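Local coordinates for beta-N-acetylhexosaminidase (Streptomyces plicatus, PDB 1JAK), which hydrolyses terminal N-acetylhexosamine residues from glycans as a family 20 glycoside hydrolase, probably by substrate-assisted catalysis in an alpha/beta barrel, at residues 99-104 with 150-155; 95-100 with 113-118. One frame throughout, in Å; residues are numbered along the deposited sequence.

Contact 1: 99-104 with 150-155; sequences GYRLDS and TIEDTP
Tyr100 and Asp153 face each other as a hydrogen-bonded antiparallel pair, their side chains side by side on the sheet face that Leu102 and Ile151 share. From Tyr100 CB, a chi1 of 64° sets CG between the backbone N and the carbonyl carbon. The ring's CD1 passes the Asp153 carbonyl, CE1 and CZ each come to 3.4 Å from Asp153 CB, and CE2 lies 4.2 Å from Ile151 CG2. At the tip, OH is 2.7 Å from Asp153 OD2, a weak bond left unsettled by a rival acceptor for the proton; OH is also hydrogen-bonded with Thr125 OG1. The other carboxylate oxygen, OD1, is held by Trp474 NE1 and the backbone N of Ala32.

On the opposite face, Thr150 OG1 donates to Asp103 OD1 (2.8 Å), nearly in line with the acceptor's C-O bond. Asp103 OD2 takes the Arg101 NE hydrogen on its syn lone pair at 3.0 Å, a salt bridge, so one carboxylate ties Thr150 to Arg101, while Arg101 NH1 bonds Tyr95 OH. Four backbone bonds join Tyr100-Asp153 and Leu102-Ile151, with the axes of strands 100-104 and 150-153 at 173°: an antiparallel strand pair in the mixed sheet of the family's domain 2.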
ATOM      1  N   GLY A  99      10.367 -10.457  -9.682  1.00  9.78           N
ATOM      2  CA  GLY A  99      10.045 -10.522 -11.094  1.00 10.58           C
ATOM      3  C   GLY A  99       9.545 -11.870 -11.575  1.00 10.44           C
ATOM      4  O   GLY A  99       9.488 -12.835 -10.814  1.00 11.12           O
ATOM      5  N   TYR A 100       9.189 -11.931 -12.853  1.00 10.42           N
ATOM      6  CA  TYR A 100       8.674 -13.157 -13.455  1.00 10.66           C
ATOM      7  C   TYR A 100       8.657 -13.041 -14.974  1.00 11.36           C
ATOM      8  O   TYR A 100       8.860 -11.967 -15.542  1.00 10.82           O
ATOM      9  CB  TYR A 100       7.228 -13.399 -13.006  1.00 10.42           C
ATOM     10  CG  TYR A 100       6.297 -12.311 -13.507  1.00 10.71           C
ATOM     11  CD1 TYR A 100       6.197 -11.094 -12.830  1.00 10.95           C
ATOM     12  CD2 TYR A 100       5.611 -12.448 -14.716  1.00 10.62           C
ATOM     13  CE1 TYR A 100       5.451 -10.044 -13.345  1.00 10.33           C
ATOM     14  CE2 TYR A 100       4.859 -11.399 -15.243  1.00 10.00           C
ATOM     15  CZ  TYR A 100       4.788 -10.197 -14.552  1.00 10.66           C
ATOM     16  OH  TYR A 100       4.084  -9.144 -15.079  1.00 10.30           O
ATOM     17  N   ARG A 101       8.404 -14.171 -15.622  1.00 12.11           N
ATOM     18  CA  ARG A 101       8.257 -14.210 -17.066  1.00 12.27           C
ATOM     19  C   ARG A 101       6.903 -14.878 -17.261  1.00 11.77           C
ATOM     20  O   ARG A 101       6.555 -15.800 -16.519  1.00 12.27           O
ATOM     21  CB  ARG A 101       9.340 -15.057 -17.749  1.00 14.42           C
ATOM     22  CG  ARG A 101       9.150 -15.095 -19.265  1.00 17.93           C
ATOM     23  CD  ARG A 101      10.285 -15.781 -20.024  1.00 21.67           C
ATOM     24  NE  ARG A 101      10.239 -17.238 -19.931  1.00 26.14           N
ATOM     25  CZ  ARG A 101      10.947 -17.961 -19.069  1.00 28.22           C
ATOM     26  NH1 ARG A 101      11.766 -17.367 -18.212  1.00 30.59           N
ATOM     27  NH2 ARG A 101      10.844 -19.285 -19.074  1.00 29.82           N
ATOM     28  N   LEU A 102       6.124 -14.391 -18.220  1.00 11.87           N
ATOM     29  CA  LEU A 102       4.822 -14.978 -18.504  1.00 12.42           C
ATOM     30  C   LEU A 102       4.754 -15.301 -19.989  1.00 12.83           C
ATOM     31  O   LEU A 102       4.837 -14.407 -20.836  1.00 12.48           O
ATOM     32  CB  LEU A 102       3.688 -14.016 -18.121  1.00 11.93           C
ATOM     33  CG  LEU A 102       2.250 -14.544 -18.260  1.00 11.45           C
ATOM     34  CD1 LEU A 102       1.313 -13.712 -17.389  1.00 11.10           C
ATOM     35  CD2 LEU A 102       1.805 -14.502 -19.718  1.00 11.14           C
ATOM     36  N   ASP A 103       4.627 -16.587 -20.300  1.00 13.55           N
ATOM     37  CA  ASP A 103       4.533 -17.037 -21.682  1.00 13.99           C
ATOM     38  C   ASP A 103       3.103 -17.500 -21.931  1.00 13.77           C
ATOM     39  O   ASP A 103       2.530 -18.221 -21.113  1.00 14.29           O
ATOM     40  CB  ASP A 103       5.511 -18.190 -21.931  1.00 14.38           C
ATOM     41  CG  ASP A 103       6.957 -17.789 -21.715  1.00 17.06           C
ATOM     42  OD1 ASP A 103       7.413 -16.831 -22.371  1.00 19.07           O
ATOM     43  OD2 ASP A 103       7.641 -18.432 -20.891  1.00 18.39           O
ATOM     44  N   SER A 104       2.526 -17.081 -23.052  1.00 12.65           N
ATOM     45  CA  SER A 104       1.155 -17.446 -23.386  1.00 14.13           C
ATOM     46  C   SER A 104       0.992 -17.896 -24.832  1.00 14.42           C
ATOM     47  O   SER A 104       1.516 -17.272 -25.752  1.00 15.42           O
ATOM     48  CB  SER A 104       0.219 -16.265 -23.123  1.00 13.89           C
ATOM     49  OG  SER A 104      -1.105 -16.567 -23.531  1.00 13.37           O
ATOM     50  N   THR A 150       5.131 -13.124 -24.892  1.00 13.70           N
ATOM     51  CA  THR A 150       5.951 -13.223 -23.698  1.00 13.66           C
ATOM     52  C   THR A 150       6.112 -11.886 -22.988  1.00 14.08           C
ATOM     53  O   THR A 150       6.318 -10.855 -23.623  1.00 13.68           O
ATOM     54  CB  THR A 150       7.356 -13.753 -24.036  1.00 15.17           C
ATOM     55  OG1 THR A 150       7.258 -15.100 -24.516  1.00 14.76           O
ATOM     56  CG2 THR A 150       8.254 -13.715 -22.806  1.00 14.25           C
ATOM     57  N   ILE A 151       6.006 -11.927 -21.665  1.00 13.93           N
ATOM     58  CA  ILE A 151       6.182 -10.746 -20.831  1.00 13.59           C
ATOM     59  C   ILE A 151       7.308 -11.074 -19.854  1.00 13.30           C
ATOM     60  O   ILE A 151       7.294 -12.127 -19.220  1.00 14.24           O
ATOM     61  CB  ILE A 151       4.909 -10.410 -19.995  1.00 11.80           C
ATOM     62  CG1 ILE A 151       3.792  -9.893 -20.903  1.00 13.50           C
ATOM     63  CG2 ILE A 151       5.249  -9.369 -18.927  1.00 14.82           C
ATOM     64  CD1 ILE A 151       2.507  -9.543 -20.160  1.00 13.47           C
ATOM     65  N   GLU A 152       8.295 -10.190 -19.761  1.00 13.67           N
ATOM     66  CA  GLU A 152       9.398 -10.365 -18.820  1.00 13.34           C
ATOM     67  C   GLU A 152       9.272  -9.106 -17.981  1.00 13.65           C
ATOM     68  O   GLU A 152       9.340  -7.996 -18.505  1.00 12.93           O
ATOM     69  CB  GLU A 152      10.737 -10.439 -19.551  1.00 17.94           C
ATOM     70  CG  GLU A 152      10.822 -11.647 -20.473  1.00 22.07           C
ATOM     71  CD  GLU A 152      12.241 -11.994 -20.868  1.00 26.37           C
ATOM     72  OE1 GLU A 152      12.992 -12.507 -20.010  1.00 29.10           O
ATOM     73  OE2 GLU A 152      12.605 -11.748 -22.035  1.00 29.75           O
ATOM     74  N   ASP A 153       9.096  -9.287 -16.678  1.00 11.96           N
ATOM     75  CA  ASP A 153       8.825  -8.161 -15.794  1.00 12.13           C
ATOM     76  C   ASP A 153       9.581  -8.162 -14.461  1.00 11.22           C
ATOM     77  O   ASP A 153       9.617  -9.168 -13.760  1.00 11.89           O
ATOM     78  CB  ASP A 153       7.312  -8.190 -15.542  1.00 10.87           C
ATOM     79  CG  ASP A 153       6.726  -6.843 -15.199  1.00 10.81           C
ATOM     80  OD1 ASP A 153       7.426  -5.816 -15.300  1.00 11.40           O
ATOM     81  OD2 ASP A 153       5.529  -6.828 -14.835  1.00 11.30           O
ATOM     82  N   THR A 154      10.179  -7.021 -14.118  1.00 10.41           N
ATOM     83  CA  THR A 154      10.895  -6.856 -12.855  1.00 10.60           C
ATOM     84  C   THR A 154      10.589  -5.441 -12.358  1.00 10.36           C
ATOM     85  O   THR A 154      10.314  -4.551 -13.159  1.00 11.70           O
ATOM     86  CB  THR A 154      12.422  -7.001 -13.025  1.00 12.24           C
ATOM     87  OG1 THR A 154      12.873  -6.101 -14.045  1.00 14.86           O
ATOM     88  CG2 THR A 154      12.788  -8.440 -13.397  1.00 13.95           C
ATOM     89  N   PRO A 155      10.633  -5.217 -11.034  1.00 11.33           N
ATOM     90  CA  PRO A 155      10.348  -3.898 -10.452  1.00 11.50           C
ATOM     91  C   PRO A 155      11.494  -2.886 -10.440  1.00 11.07           C
ATOM     92  O   PRO A 155      12.659  -3.242 -10.277  1.00 11.39           O
ATOM     93  CB  PRO A 155       9.899  -4.248  -9.042  1.00 10.59           C
ATOM     94  CG  PRO A 155      10.810  -5.387  -8.708  1.00 12.00           C
ATOM     95  CD  PRO A 155      10.760  -6.234  -9.974  1.00 11.24           C
TER

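Contact 2: 95-100 with 113-118; sequences YGDEGY and ARKAAG
In Lys115 and Asp97 each CG stands anti to its own carbonyl carbon (chi1 -66° and -61°), and the lysine runs extended beyond CG, its tip reaching the Asp97 carboxylate. The two side chains lie side by side, pointing the same way. Asp97 OD1 consequently meets the lysine methylenes as well as its charge, with CE and NZ both 3.5 Å away, a rather long salt bridge. Water 2 donates to the same OD1 at 2.8 Å and accepts only a weak bond from Arg114 NE.

Arg114 folds over Gly96, its CB and CD both resting against the glycine carbonyl oxygen from the same side, with Gly96 O to Arg114 CD at 3.5 Å. The bend at chi3 (67°) places NE, Gly96 O lies at the guanidinium edge near its plane, and NH1 bonds the carbonyl of Gly93. Water 1 links three backbone groups: it donates to Gly96 O and to Gly99 O (2.9 Å) and accepts from Lys115 N, the N-cap residue of helix 116-129.

Deeper in, Gly118 lets the first helical turn close on the loop. Its CA lies 3.2 Å from Gly99 O, and a CB on Gly118 would collide with that oxygen. Gly118 CA also makes a CA-H...O contact with Glu98 O, which in turn accepts from His121 ND1. Ala113 CB packs against Tyr100 CB at 4.1 Å, while Gly118 O approaches that same Tyr100 carbon.

The chemistry is thus divided by depth. Inside, backbone carbonyls already bonded to His121 or to water also meet the CA-H of Gly118, a bound water bridges the two backbones, and the charged pair lies at the exposed outer margin, where solvent would be expected to weaken its attraction.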
ATOM      1  N   TYR A  95      15.056 -12.577 -12.842  1.00 24.69           N
ATOM      2  CA  TYR A  95      13.819 -11.961 -12.384  1.00 24.71           C
ATOM      3  C   TYR A  95      13.846 -11.464 -10.945  1.00 22.68           C
ATOM      4  O   TYR A  95      12.847 -10.951 -10.445  1.00 21.06           O
ATOM      5  CB  TYR A  95      12.663 -12.942 -12.591  1.00 26.86           C
ATOM      6  CG  TYR A  95      12.583 -13.443 -14.017  1.00 29.59           C
ATOM      7  CD1 TYR A  95      12.476 -12.547 -15.082  1.00 30.87           C
ATOM      8  CD2 TYR A  95      12.656 -14.803 -14.306  1.00 31.02           C
ATOM      9  CE1 TYR A  95      12.447 -12.995 -16.400  1.00 33.16           C
ATOM     10  CE2 TYR A  95      12.628 -15.263 -15.621  1.00 32.16           C
ATOM     11  CZ  TYR A  95      12.525 -14.352 -16.663  1.00 33.23           C
ATOM     12  OH  TYR A  95      12.510 -14.791 -17.968  1.00 34.69           O
ATOM     13  N   GLY A  96      14.989 -11.610 -10.283  1.00 20.13           N
ATOM     14  CA  GLY A  96      15.106 -11.147  -8.912  1.00 18.70           C
ATOM     15  C   GLY A  96      14.128 -11.783  -7.941  1.00 18.59           C
ATOM     16  O   GLY A  96      13.584 -12.857  -8.200  1.00 18.62           O
ATOM     17  N   ASP A  97      13.898 -11.114  -6.816  1.00 16.25           N
ATOM     18  CA  ASP A  97      12.994 -11.632  -5.801  1.00 16.21           C
ATOM     19  C   ASP A  97      11.524 -11.396  -6.118  1.00 13.89           C
ATOM     20  O   ASP A  97      10.659 -12.068  -5.563  1.00 13.59           O
ATOM     21  CB  ASP A  97      13.295 -11.003  -4.438  1.00 20.01           C
ATOM     22  CG  ASP A  97      14.698 -11.294  -3.952  1.00 24.74           C
ATOM     23  OD1 ASP A  97      15.102 -12.474  -3.964  1.00 26.12           O
ATOM     24  OD2 ASP A  97      15.394 -10.338  -3.549  1.00 29.86           O
ATOM     25  N   GLU A  98      11.240 -10.458  -7.016  1.00 12.38           N
ATOM     26  CA  GLU A  98       9.852 -10.131  -7.329  1.00 10.48           C
ATOM     27  C   GLU A  98       9.419 -10.215  -8.783  1.00 11.41           C
ATOM     28  O   GLU A  98       8.234 -10.047  -9.080  1.00 10.64           O
ATOM     29  CB  GLU A  98       9.540  -8.721  -6.829  1.00 10.61           C
ATOM     30  CG  GLU A  98       9.649  -8.555  -5.333  1.00 10.37           C
ATOM     31  CD  GLU A  98       9.172  -7.193  -4.890  1.00 11.51           C
ATOM     32  OE1 GLU A  98       9.910  -6.202  -5.094  1.00 10.53           O
ATOM     33  OE2 GLU A  98       8.048  -7.118  -4.352  1.00 10.10           O
ATOM     34  N   GLY A  99      10.367 -10.457  -9.682  1.00  9.78           N
ATOM     35  CA  GLY A  99      10.045 -10.522 -11.094  1.00 10.58           C
ATOM     36  C   GLY A  99       9.545 -11.870 -11.575  1.00 10.44           C
ATOM     37  O   GLY A  99       9.488 -12.835 -10.814  1.00 11.12           O
ATOM     38  N   TYR A 100       9.189 -11.931 -12.853  1.00 10.42           N
ATOM     39  CA  TYR A 100       8.674 -13.157 -13.455  1.00 10.66           C
ATOM     40  C   TYR A 100       8.657 -13.041 -14.974  1.00 11.36           C
ATOM     41  O   TYR A 100       8.860 -11.967 -15.542  1.00 10.82           O
ATOM     42  CB  TYR A 100       7.228 -13.399 -13.006  1.00 10.42           C
ATOM     43  CG  TYR A 100       6.297 -12.311 -13.507  1.00 10.71           C
ATOM     44  CD1 TYR A 100       6.197 -11.094 -12.830  1.00 10.95           C
ATOM     45  CD2 TYR A 100       5.611 -12.448 -14.716  1.00 10.62           C
ATOM     46  CE1 TYR A 100       5.451 -10.044 -13.345  1.00 10.33           C
ATOM     47  CE2 TYR A 100       4.859 -11.399 -15.243  1.00 10.00           C
ATOM     48  CZ  TYR A 100       4.788 -10.197 -14.552  1.00 10.66           C
ATOM     49  OH  TYR A 100       4.084  -9.144 -15.079  1.00 10.30           O
ATOM     50  N   ALA A 113       9.355 -17.801 -12.227  1.00 11.82           N
ATOM     51  CA  ALA A 113       9.978 -16.837 -11.323  1.00 12.87           C
ATOM     52  C   ALA A 113      10.967 -17.532 -10.398  1.00 13.89           C
ATOM     53  O   ALA A 113      10.996 -18.760 -10.320  1.00 14.47           O
ATOM     54  CB  ALA A 113       8.908 -16.127 -10.503  1.00 11.70           C
ATOM     55  N   ARG A 114      11.777 -16.746  -9.692  1.00 13.76           N
ATOM     56  CA  ARG A 114      12.747 -17.312  -8.766  1.00 16.14           C
ATOM     57  C   ARG A 114      12.081 -17.563  -7.419  1.00 16.40           C
ATOM     58  O   ARG A 114      12.421 -18.516  -6.718  1.00 17.25           O
ATOM     59  CB  ARG A 114      13.936 -16.363  -8.579  1.00 17.68           C
ATOM     60  CG  ARG A 114      14.710 -16.064  -9.851  1.00 22.00           C
ATOM     61  CD  ARG A 114      15.849 -15.089  -9.574  1.00 25.11           C
ATOM     62  NE  ARG A 114      16.879 -15.675  -8.721  1.00 28.50           N
ATOM     63  CZ  ARG A 114      17.760 -16.583  -9.130  1.00 31.74           C
ATOM     64  NH1 ARG A 114      17.742 -17.011 -10.385  1.00 33.31           N
ATOM     65  NH2 ARG A 114      18.657 -17.071  -8.283  1.00 33.43           N
ATOM     66  N   LYS A 115      11.129 -16.706  -7.060  1.00 15.61           N
ATOM     67  CA  LYS A 115      10.429 -16.842  -5.788  1.00 15.59           C
ATOM     68  C   LYS A 115       8.913 -16.725  -5.920  1.00 13.48           C
ATOM     69  O   LYS A 115       8.401 -16.243  -6.930  1.00 11.85           O
ATOM     70  CB  LYS A 115      10.946 -15.801  -4.791  1.00 18.21           C
ATOM     71  CG  LYS A 115      12.399 -16.020  -4.384  1.00 22.90           C
ATOM     72  CD  LYS A 115      12.762 -15.209  -3.153  1.00 28.55           C
ATOM     73  CE  LYS A 115      14.162 -15.552  -2.662  1.00 30.37           C
ATOM     74  NZ  LYS A 115      14.514 -14.801  -1.423  1.00 33.85           N
ATOM     75  N   ALA A 116       8.204 -17.174  -4.886  1.00 12.30           N
ATOM     76  CA  ALA A 116       6.744 -17.144  -4.867  1.00 12.02           C
ATOM     77  C   ALA A 116       6.178 -15.753  -5.128  1.00 11.63           C
ATOM     78  O   ALA A 116       5.138 -15.614  -5.771  1.00 10.29           O
ATOM     79  CB  ALA A 116       6.230 -17.671  -3.531  1.00 13.63           C
ATOM     80  N   ALA A 117       6.856 -14.724  -4.627  1.00 10.14           N
ATOM     81  CA  ALA A 117       6.389 -13.355  -4.829  1.00  9.99           C
ATOM     82  C   ALA A 117       6.338 -13.049  -6.320  1.00  9.42           C
ATOM     83  O   ALA A 117       5.462 -12.318  -6.780  1.00  8.87           O
ATOM     84  CB  ALA A 117       7.314 -12.371  -4.122  1.00 10.74           C
ATOM     85  N   GLY A 118       7.282 -13.614  -7.070  1.00  8.43           N
ATOM     86  CA  GLY A 118       7.315 -13.392  -8.505  1.00  8.74           C
ATOM     87  C   GLY A 118       6.137 -14.062  -9.188  1.00  9.00           C
ATOM     88  O   GLY A 118       5.512 -13.486 -10.084  1.00  9.22           O
TER
HETATM   89  O   HOH W   1      11.070 -14.025  -8.748  1.00 19.06           O
HETATM   90  O   HOH W   2      16.313 -13.266  -6.414  1.00 46.13           O

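Contacts 1 and 2 share Gly99 and Tyr100, and their centres lie 9 Å apart within the family 20 domain 2 region, on the same side of the chain's centre. Along the chain, loop 95-99 leads into strand 100-105; strand 108-113 then returns beside it, helix 116-129 follows, and strand 145-153 comes last, pairing with the other edge of strand 100-105. Contact 2 thus joins the approach to this strand to the start of the helix, and contact 1 joins the strand to its neighbour in the sheet. Tyr95 joins the two directly, its OH lying 2.7 Å from Arg101 NH1 and also near Glu152 OE1. Both contacts belong to the accessory domain, apart from the inhibitor-binding pocket of the catalytic barrel.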